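PDB 5OQD: polycomb protein Pcl from Drosophila melanogaster, which helps establish repression of homeotic genes in the early embryo as a chromatin-binding component of the Esc/E(z) complex, which methylates histone H3. Local coordinates for residues P182-E187 with K199-M204; Y111-N116 with A167-A172; I28-G33 with W51-C56. All coordinates share one frame; numbering follows the deposited sequence.

How the interactions relate
Interactions 1, 2 and 3 join different elements of the chain and differ in chemistry. Interaction 3 lies within the PHD finger and rests on a zinc ion, one short hydroxyl-to-carbonyl bond and ring edges. Interaction 2, on the opposite side of the chain's centre with its nearest atoms about 23 Å away, is backbone pairing inside the winged-helix domain, with aromatic side chains added. Interaction 1 is almost wholly apolar; it joins an extended segment that follows the winged-helix strands to the end of helix 194-200, and it touches interaction 3 where Lys183 meets Trp51. All three are partly buried rather than deep core, each combining buried residues with exposed ones.

Interaction 1. Residues P182-E187 with K199-M204; sequences PKVFLE and KRFKLM
The carbonyl oxygen of Phe185 sits at the edge of the Phe201 ring and in its plane, with O 3.6 Å from CZ. No hydrogen bond passes between 182-187 and 199-204, and the rest of the contact is mainly carbon against carbon. Val184 CG1, anti to its own backbone N (chi1 -171°), stands over the centre of the Phe201 ring, 3.6 Å from the centroid and 9° off the normal, a CH-pi contact; the other face is covered toward its rim by CG of Arg200, whose NH2 is drawn off to a salt bridge with Glu190. The second methyl of Val184, CG2, lies 3.6 Å from Leu203 CD1. The other branch of Leu203, CD2, meets Pro182 CG at 3.6 Å. Leu186 approaches the ring obliquely, its CD1 3.5 Å from Phe201 CE2. Leu197 of helix 194-200 touches both Val184 and Leu186, while Leu186 shares a backbone hydrogen bond with Cys46 of the PHD finger. The chain just past the helix, where Lys202 takes positive phi, is thus laid against an extended segment through methyls, a proline ring carbon and one aromatic ring; between the two segments the fit is mainly apolar, and the polar anchors lie outside them.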
loop_
_atom_site.group_PDB
_atom_site.type_symbol
_atom_site.label_atom_id
_atom_site.label_comp_id
_atom_site.label_asym_id
_atom_site.label_seq_id
_atom_site.Cartn_x
_atom_site.Cartn_y
_atom_site.Cartn_z
ATOM N N PRO B 182 -6.845 3.125 3.645
ATOM C CA PRO B 182 -7.884 3.490 4.613
ATOM C C PRO B 182 -7.347 3.579 6.038
ATOM O O PRO B 182 -6.626 2.691 6.489
ATOM C CB PRO B 182 -8.903 2.351 4.483
ATOM C CG PRO B 182 -8.124 1.206 3.934
ATOM C CD PRO B 182 -7.117 1.824 3.011
ATOM N N LYS B 183 -7.700 4.656 6.732
ATOM C CA LYS B 183 -7.272 4.854 8.110
ATOM C C LYS B 183 -8.103 4.017 9.069
ATOM O O LYS B 183 -9.331 3.999 8.990
ATOM C CB LYS B 183 -7.365 6.330 8.495
ATOM C CG LYS B 183 -6.192 7.169 8.033
ATOM C CD LYS B 183 -4.971 6.961 8.913
ATOM C CE LYS B 183 -3.944 8.056 8.675
ATOM N NZ LYS B 183 -2.601 7.707 9.208
ATOM N N VAL B 184 -7.423 3.327 9.975
ATOM C CA VAL B 184 -8.096 2.515 10.977
ATOM C C VAL B 184 -7.821 3.057 12.376
ATOM O O VAL B 184 -6.722 2.898 12.908
ATOM C CB VAL B 184 -7.654 1.043 10.899
ATOM C CG1 VAL B 184 -8.518 0.181 11.800
ATOM C CG2 VAL B 184 -7.729 0.548 9.464
ATOM N N PHE B 185 -8.820 3.711 12.960
ATOM C CA PHE B 185 -8.715 4.223 14.323
ATOM C C PHE B 185 -9.729 3.539 15.236
ATOM O O PHE B 185 -10.938 3.676 15.047
ATOM C CB PHE B 185 -8.920 5.742 14.356
ATOM C CG PHE B 185 -7.761 6.527 13.809
ATOM C CD1 PHE B 185 -6.470 6.036 13.906
ATOM C CD2 PHE B 185 -7.960 7.756 13.201
ATOM C CE1 PHE B 185 -5.400 6.754 13.402
ATOM C CE2 PHE B 185 -6.894 8.480 12.698
ATOM C CZ PHE B 185 -5.614 7.976 12.796
ATOM N N LEU B 186 -9.229 2.798 16.219
ATOM C CA LEU B 186 -10.093 2.123 17.181
ATOM C C LEU B 186 -10.188 2.911 18.480
ATOM O O LEU B 186 -9.273 3.656 18.831
ATOM C CB LEU B 186 -9.581 0.709 17.472
ATOM C CG LEU B 186 -10.115 -0.450 16.627
ATOM C CD1 LEU B 186 -9.727 -0.291 15.169
ATOM C CD2 LEU B 186 -9.618 -1.781 17.171
ATOM N N GLU B 187 -11.301 2.750 19.187
ATOM C CA GLU B 187 -11.411 3.270 20.541
ATOM C C GLU B 187 -10.576 2.376 21.450
ATOM O O GLU B 187 -10.477 1.171 21.210
ATOM C CB GLU B 187 -12.872 3.325 20.997
ATOM C CG GLU B 187 -13.733 4.306 20.211
ATOM C CD GLU B 187 -13.271 5.745 20.356
ATOM O OE1 GLU B 187 -13.457 6.529 19.400
ATOM O OE2 GLU B 187 -12.727 6.097 21.424
ATOM N N LYS B 199 -16.203 -5.523 9.841
ATOM C CA LYS B 199 -17.553 -4.979 9.964
ATOM C C LYS B 199 -17.549 -3.453 9.999
ATOM O O LYS B 199 -18.445 -2.811 9.452
ATOM C CB LYS B 199 -18.234 -5.527 11.220
ATOM N N ARG B 200 -16.539 -2.880 10.644
ATOM C CA ARG B 200 -16.487 -1.437 10.851
ATOM C C ARG B 200 -15.814 -0.692 9.702
ATOM O O ARG B 200 -16.303 0.344 9.255
ATOM C CB ARG B 200 -15.756 -1.117 12.157
ATOM C CG ARG B 200 -15.588 0.370 12.423
ATOM C CD ARG B 200 -16.713 0.915 13.284
ATOM N NE ARG B 200 -16.680 0.344 14.628
ATOM C CZ ARG B 200 -15.921 0.808 15.616
ATOM N NH1 ARG B 200 -15.129 1.852 15.413
ATOM N NH2 ARG B 200 -15.954 0.227 16.806
ATOM N N PHE B 201 -14.693 -1.224 9.225
ATOM C CA PHE B 201 -13.848 -0.492 8.287
ATOM C C PHE B 201 -13.908 -1.043 6.865
ATOM O O PHE B 201 -13.212 -0.546 5.978
ATOM C CB PHE B 201 -12.400 -0.496 8.783
ATOM C CG PHE B 201 -12.236 0.071 10.162
ATOM C CD1 PHE B 201 -12.064 1.432 10.348
ATOM C CD2 PHE B 201 -12.262 -0.755 11.275
ATOM C CE1 PHE B 201 -11.916 1.958 11.614
ATOM C CE2 PHE B 201 -12.114 -0.232 12.547
ATOM C CZ PHE B 201 -11.942 1.127 12.715
ATOM N N LYS B 202 -14.741 -2.060 6.658
ATOM C CA LYS B 202 -14.894 -2.706 5.355
ATOM C C LYS B 202 -13.549 -3.160 4.793
ATOM O O LYS B 202 -13.239 -2.920 3.626
ATOM C CB LYS B 202 -15.590 -1.765 4.365
ATOM N N LEU B 203 -12.754 -3.812 5.636
ATOM C CA LEU B 203 -11.429 -4.272 5.240
ATOM C C LEU B 203 -11.409 -5.767 4.955
ATOM O O LEU B 203 -12.261 -6.514 5.434
ATOM C CB LEU B 203 -10.403 -3.947 6.328
ATOM C CG LEU B 203 -10.007 -2.485 6.519
ATOM C CD1 LEU B 203 -9.068 -2.348 7.703
ATOM C CD2 LEU B 203 -9.357 -1.948 5.256
ATOM N N MET B 204 -10.426 -6.193 4.170
ATOM C CA MET B 204 -10.164 -7.609 3.960
ATOM C C MET B 204 -8.780 -7.943 4.504
ATOM O O MET B 204 -7.812 -7.231 4.240
ATOM C CB MET B 204 -10.262 -7.972 2.477
ATOM C CG MET B 204 -11.666 -7.895 1.885
ATOM S SD MET B 204 -12.673 -9.364 2.193
ATOM C CE MET B 204 -13.515 -8.917 3.710
#

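Interaction 2. Residues Y111-N116 with A167-A172; sequences YHHLLN and APAFYA
His112 and Tyr171 form an antiparallel hydrogen-bonded pair: His112 N donates to Tyr171 O at 3.0 Å, bent to 135°, while Tyr171 N returns a much straighter bond to His112 O. A third backbone bond, Leu114 N to Ala169 O at 2.7 Å, ties the first turn of helix 114-125 to segment 167-172. Within 111-116, His113 is the N-cap, its ND1 accepting Asn116 N at 3.0 Å in the imidazole plane. Among ring contacts, His113 presents its edge to the face of Phe170 in a T-shaped pair with planes at 82°. A chi1 of -166° sets CG of His113 anti to the backbone N and close to Phe170 CE1; CD2 comes to 3.7 Å from Phe170 CZ. An alanine at His113 would probably leave Asn116 N without its capping acceptor and the Phe170 face without the imidazole edge, CB alone remaining against it. Apolar contacts finish the joint: Tyr111 CD2 is 3.8 Å from Ala172 CB, and Leu114 CD2 is 3.9 Å from Tyr171 CE2. Strand 170-173 runs between 112-113 and 158-161, and this 1-3-2 order, with helices between the first two strands, is that of a winged-helix domain, a fold consistent with DNA binding.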
loop_
_atom_site.group_PDB
_atom_site.type_symbol
_atom_site.label_atom_id
_atom_site.label_comp_id
_atom_site.label_asym_id
_atom_site.label_seq_id
_atom_site.Cartn_x
_atom_site.Cartn_y
_atom_site.Cartn_z
ATOM N N TYR B 111 6.255 8.935 -17.757
ATOM C CA TYR B 111 5.177 7.996 -17.753
ATOM C C TYR B 111 5.853 6.675 -17.718
ATOM O O TYR B 111 7.038 6.601 -17.673
ATOM C CB TYR B 111 4.427 8.068 -19.074
ATOM C CG TYR B 111 3.398 9.155 -19.205
ATOM C CD1 TYR B 111 3.750 10.425 -19.586
ATOM C CD2 TYR B 111 2.074 8.898 -18.980
ATOM C CE1 TYR B 111 2.811 11.414 -19.708
ATOM C CE2 TYR B 111 1.131 9.881 -19.092
ATOM C CZ TYR B 111 1.512 11.132 -19.453
ATOM O OH TYR B 111 0.572 12.097 -19.568
ATOM N N HIS B 112 5.079 5.623 -17.784
ATOM C CA HIS B 112 5.580 4.255 -17.774
ATOM C C HIS B 112 4.757 3.389 -18.719
ATOM O O HIS B 112 3.530 3.342 -18.621
ATOM C CB HIS B 112 5.545 3.669 -16.361
ATOM C CG HIS B 112 6.456 4.364 -15.397
ATOM N ND1 HIS B 112 6.209 5.635 -14.926
ATOM C CD2 HIS B 112 7.611 3.963 -14.817
ATOM C CE1 HIS B 112 7.175 5.988 -14.096
ATOM N NE2 HIS B 112 8.038 4.992 -14.012
ATOM N N HIS B 113 5.436 2.713 -19.639
ATOM C CA HIS B 113 4.761 1.829 -20.581
ATOM C C HIS B 113 4.154 0.647 -19.838
ATOM O O HIS B 113 4.829 -0.000 -19.036
ATOM C CB HIS B 113 5.731 1.342 -21.659
ATOM C CG HIS B 113 5.059 0.712 -22.839
ATOM N ND1 HIS B 113 4.799 -0.640 -22.914
ATOM C CD2 HIS B 113 4.597 1.248 -23.993
ATOM C CE1 HIS B 113 4.203 -0.908 -24.063
ATOM N NE2 HIS B 113 4.068 0.220 -24.736
ATOM N N LEU B 114 2.878 0.379 -20.101
ATOM C CA LEU B 114 2.157 -0.682 -19.405
ATOM C C LEU B 114 2.824 -2.039 -19.593
ATOM O O LEU B 114 3.114 -2.729 -18.619
ATOM C CB LEU B 114 0.704 -0.745 -19.878
ATOM C CG LEU B 114 -0.149 -1.860 -19.269
ATOM C CD1 LEU B 114 -0.157 -1.766 -17.751
ATOM C CD2 LEU B 114 -1.567 -1.819 -19.819
ATOM N N LEU B 115 3.076 -2.410 -20.845
ATOM C CA LEU B 115 3.677 -3.703 -21.162
ATOM C C LEU B 115 5.145 -3.788 -20.755
ATOM O O LEU B 115 5.599 -4.820 -20.262
ATOM C CB LEU B 115 3.547 -3.999 -22.659
ATOM C CG LEU B 115 4.188 -5.287 -23.180
ATOM C CD1 LEU B 115 3.534 -6.508 -22.548
ATOM C CD2 LEU B 115 4.122 -5.355 -24.699
ATOM N N ASN B 116 5.882 -2.702 -20.963
ATOM C CA ASN B 116 7.329 -2.711 -20.767
ATOM C C ASN B 116 7.776 -2.483 -19.326
ATOM O O ASN B 116 8.759 -3.072 -18.878
ATOM C CB ASN B 116 7.981 -1.657 -21.665
ATOM C CG ASN B 116 7.754 -1.927 -23.140
ATOM O OD1 ASN B 116 7.498 -3.062 -23.543
ATOM N ND2 ASN B 116 7.851 -0.883 -23.955
ATOM N N ALA B 167 -1.696 3.240 -30.185
ATOM C CA ALA B 167 -2.703 3.044 -29.161
ATOM C C ALA B 167 -2.081 3.376 -27.817
ATOM O O ALA B 167 -0.888 3.149 -27.623
ATOM C CB ALA B 167 -3.213 1.617 -29.180
ATOM N N PRO B 168 -2.940 3.956 -26.868
ATOM C CA PRO B 168 -2.242 4.377 -25.640
ATOM C C PRO B 168 -1.757 3.208 -24.798
ATOM O O PRO B 168 -2.520 2.294 -24.515
ATOM C CB PRO B 168 -3.308 5.150 -24.874
ATOM C CG PRO B 168 -4.553 4.431 -25.188
ATOM C CD PRO B 168 -4.434 4.294 -26.664
ATOM N N ALA B 169 -0.490 3.243 -24.412
ATOM C CA ALA B 169 0.084 2.220 -23.554
ATOM C C ALA B 169 0.794 2.792 -22.337
ATOM O O ALA B 169 1.500 2.079 -21.644
ATOM C CB ALA B 169 1.021 1.335 -24.353
ATOM N N PHE B 170 0.618 4.083 -22.087
ATOM C CA PHE B 170 1.383 4.763 -21.051
ATOM C C PHE B 170 0.540 5.229 -19.876
ATOM O O PHE B 170 -0.529 5.791 -20.050
ATOM C CB PHE B 170 2.147 5.941 -21.643
ATOM C CG PHE B 170 3.338 5.539 -22.456
ATOM C CD1 PHE B 170 4.513 5.154 -21.843
ATOM C CD2 PHE B 170 3.282 5.542 -23.835
ATOM C CE1 PHE B 170 5.611 4.782 -22.592
ATOM C CE2 PHE B 170 4.375 5.174 -24.589
ATOM C CZ PHE B 170 5.541 4.793 -23.966
ATOM N N TYR B 171 1.030 4.973 -18.671
ATOM C CA TYR B 171 0.325 5.382 -17.470
ATOM C C TYR B 171 1.235 6.058 -16.463
ATOM O O TYR B 171 2.427 5.813 -16.422
ATOM C CB TYR B 171 -0.377 4.190 -16.832
ATOM C CG TYR B 171 -1.441 3.597 -17.713
ATOM C CD1 TYR B 171 -2.708 4.138 -17.755
ATOM C CD2 TYR B 171 -1.170 2.508 -18.518
ATOM C CE1 TYR B 171 -3.679 3.607 -18.568
ATOM C CE2 TYR B 171 -2.135 1.970 -19.333
ATOM C CZ TYR B 171 -3.388 2.525 -19.351
ATOM O OH TYR B 171 -4.351 1.990 -20.160
ATOM N N ALA B 172 0.649 6.921 -15.653
ATOM C CA ALA B 172 1.377 7.634 -14.617
ATOM C C ALA B 172 0.414 8.114 -13.542
ATOM O O ALA B 172 -0.773 8.307 -13.803
ATOM C CB ALA B 172 2.140 8.809 -15.211
#

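Interaction 3. Residues I28-G33 with W51-C56; sequences IYCYCG and WFHTQC. With ZN (zinc ion), chain K.
The side chains of Tyr31 and Phe52 cross at about a right angle, rim to rim, neither ring over the face of the other, while their ring planes are 53° apart. Tyr31 CD1 comes to 3.4 Å from Phe52 CD2. CG of Tyr31 lies between its own backbone N and carbonyl carbon (chi1 75°), an orientation from which the ring reaches past Phe52 to Cys56. There the phenol OH donates a short bond of 2.5 Å to Cys56 O, within the carbonyl plane, and that oxygen also lies at the edge of the Tyr31 ring.

Beside this aromatic pair the two segments share a zinc ion, held by Cys30 SG, Cys32 SG, His53 ND1 and Cys56 SG. Cys45 and Cys48, which bind the second ion with Cys75 and Cys78, fall between the two halves of this site in the chain, and His53 and Cys56 fall between the halves of the other: the interleaved cross-brace of a PHD finger. Phe52 reaches toward the second site, touching Cys75, with Cys30 SG oblique to its ring.

The imidazole of His53 is turned edge-on to Cys32, whose SG lies in the ring plane 3.3 Å from ND1. With ND1 on the metal, the far nitrogen, NE2, is hydrogen-bonded to Pro35 O, which would fix the ring's rotation. Cys30 SG accepts His53 N at 3.5 Å and, weakly, Cys32 N; these N-H groups probably temper the negative charge of the thiolate. The Cys30 carbonyl closes the type I turn that carries both cysteines, accepting Gly33 N at 3.0 Å.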
loop_
_atom_site.group_PDB
_atom_site.type_symbol
_atom_site.label_atom_id
_atom_site.label_comp_id
_atom_site.label_asym_id
_atom_site.label_seq_id
_atom_site.Cartn_x
_atom_site.Cartn_y
_atom_site.Cartn_z
ATOM N N ILE B 28 7.635 14.096 12.630
ATOM C CA ILE B 28 7.128 13.255 13.706
ATOM C C ILE B 28 8.209 12.276 14.147
ATOM O O ILE B 28 9.118 11.960 13.380
ATOM C CB ILE B 28 5.861 12.484 13.282
ATOM C CG1 ILE B 28 5.950 12.065 11.812
ATOM C CG2 ILE B 28 4.622 13.339 13.493
ATOM C CD1 ILE B 28 6.721 10.783 11.562
ATOM N N TYR B 29 8.112 11.798 15.381
ATOM C CA TYR B 29 9.131 10.909 15.921
ATOM C C TYR B 29 8.547 9.616 16.469
ATOM O O TYR B 29 7.448 9.600 17.023
ATOM C CB TYR B 29 9.926 11.615 17.022
ATOM C CG TYR B 29 10.592 12.894 16.572
ATOM C CD1 TYR B 29 11.691 12.866 15.724
ATOM C CD2 TYR B 29 10.120 14.130 16.992
ATOM C CE1 TYR B 29 12.302 14.031 15.309
ATOM C CE2 TYR B 29 10.727 15.301 16.585
ATOM C CZ TYR B 29 11.816 15.246 15.741
ATOM O OH TYR B 29 12.425 16.410 15.330
ATOM N N CYS B 30 9.297 8.532 16.304
ATOM C CA CYS B 30 8.960 7.264 16.932
ATOM C C CYS B 30 9.320 7.341 18.412
ATOM O O CYS B 30 9.985 8.285 18.843
ATOM C CB CYS B 30 9.696 6.112 16.248
ATOM S SG CYS B 30 9.452 4.490 16.996
ATOM N N TYR B 31 8.893 6.351 19.190
ATOM C CA TYR B 31 9.168 6.347 20.623
ATOM C C TYR B 31 10.658 6.152 20.897
ATOM O O TYR B 31 11.131 6.384 22.010
ATOM C CB TYR B 31 8.351 5.264 21.330
ATOM C CG TYR B 31 8.860 3.856 21.113
ATOM C CD1 TYR B 31 8.461 3.115 20.008
ATOM C CD2 TYR B 31 9.734 3.264 22.017
ATOM C CE1 TYR B 31 8.922 1.828 19.805
ATOM C CE2 TYR B 31 10.201 1.979 21.824
ATOM C CZ TYR B 31 9.792 1.265 20.715
ATOM O OH TYR B 31 10.255 -0.017 20.521
ATOM N N CYS B 32 11.392 5.725 19.875
ATOM C CA CYS B 32 12.835 5.554 19.982
ATOM C C CYS B 32 13.538 6.906 20.062
ATOM O O CYS B 32 14.652 7.008 20.576
ATOM C CB CYS B 32 13.371 4.751 18.795
ATOM S SG CYS B 32 13.135 5.545 17.189
ATOM N N GLY B 33 12.882 7.940 19.546
ATOM C CA GLY B 33 13.423 9.287 19.589
ATOM C C GLY B 33 13.910 9.777 18.239
ATOM O O GLY B 33 14.180 10.966 18.060
ATOM N N TRP B 51 3.296 6.903 15.540
ATOM C CA TRP B 51 4.017 6.262 14.447
ATOM C C TRP B 51 5.231 5.493 14.968
ATOM O O TRP B 51 5.877 5.906 15.931
ATOM C CB TRP B 51 4.441 7.299 13.406
ATOM C CG TRP B 51 3.287 8.033 12.794
ATOM C CD1 TRP B 51 2.693 9.166 13.268
ATOM C CD2 TRP B 51 2.587 7.684 11.593
ATOM N NE1 TRP B 51 1.666 9.543 12.438
ATOM C CE2 TRP B 51 1.580 8.651 11.403
ATOM C CE3 TRP B 51 2.714 6.649 10.661
ATOM C CZ2 TRP B 51 0.707 8.615 10.319
ATOM C CZ3 TRP B 51 1.844 6.615 9.586
ATOM C CH2 TRP B 51 0.853 7.592 9.425
ATOM N N PHE B 52 5.528 4.366 14.328
ATOM C CA PHE B 52 6.597 3.482 14.778
ATOM C C PHE B 52 7.486 3.038 13.621
ATOM O O PHE B 52 6.996 2.768 12.525
ATOM C CB PHE B 52 6.015 2.243 15.469
ATOM C CG PHE B 52 5.223 2.544 16.711
ATOM C CD1 PHE B 52 3.910 2.978 16.630
ATOM C CD2 PHE B 52 5.787 2.372 17.963
ATOM C CE1 PHE B 52 3.181 3.247 17.771
ATOM C CE2 PHE B 52 5.064 2.638 19.110
ATOM C CZ PHE B 52 3.757 3.078 19.015
ATOM N N HIS B 53 8.791 2.962 13.865
ATOM C CA HIS B 53 9.683 2.298 12.923
ATOM C C HIS B 53 9.419 0.801 13.004
ATOM O O HIS B 53 9.180 0.274 14.090
ATOM C CB HIS B 53 11.153 2.594 13.225
ATOM C CG HIS B 53 11.514 4.045 13.150
ATOM N ND1 HIS B 53 11.973 4.755 14.240
ATOM C CD2 HIS B 53 11.495 4.918 12.114
ATOM C CE1 HIS B 53 12.216 6.002 13.879
ATOM N NE2 HIS B 53 11.934 6.127 12.595
ATOM N N THR B 54 9.459 0.114 11.873
ATOM C CA THR B 54 9.212 -1.318 11.874
ATOM C C THR B 54 10.274 -2.014 12.696
ATOM O O THR B 54 9.988 -2.950 13.429
ATOM C CB THR B 54 9.196 -1.913 10.459
ATOM O OG1 THR B 54 10.132 -1.219 9.634
ATOM C CG2 THR B 54 7.831 -1.793 9.862
ATOM N N GLN B 55 11.507 -1.548 12.567
ATOM C CA GLN B 55 12.599 -2.092 13.348
ATOM C C GLN B 55 12.330 -1.855 14.820
ATOM O O GLN B 55 12.604 -2.710 15.648
ATOM C CB GLN B 55 13.917 -1.447 12.947
ATOM C CG GLN B 55 14.337 -1.753 11.526
ATOM C CD GLN B 55 13.708 -0.808 10.533
ATOM O OE1 GLN B 55 12.952 0.082 10.910
ATOM N NE2 GLN B 55 14.013 -0.994 9.260
ATOM N N CYS B 56 11.793 -0.687 15.144
ATOM C CA CYS B 56 11.504 -0.346 16.532
ATOM C C CYS B 56 10.290 -1.118 17.041
ATOM O O CYS B 56 9.870 -0.955 18.186
ATOM C CB CYS B 56 11.275 1.156 16.680
ATOM S SG CYS B 56 12.735 2.164 16.359
HETATM ZN ZN ZN K . 11.601 4.119 16.148
#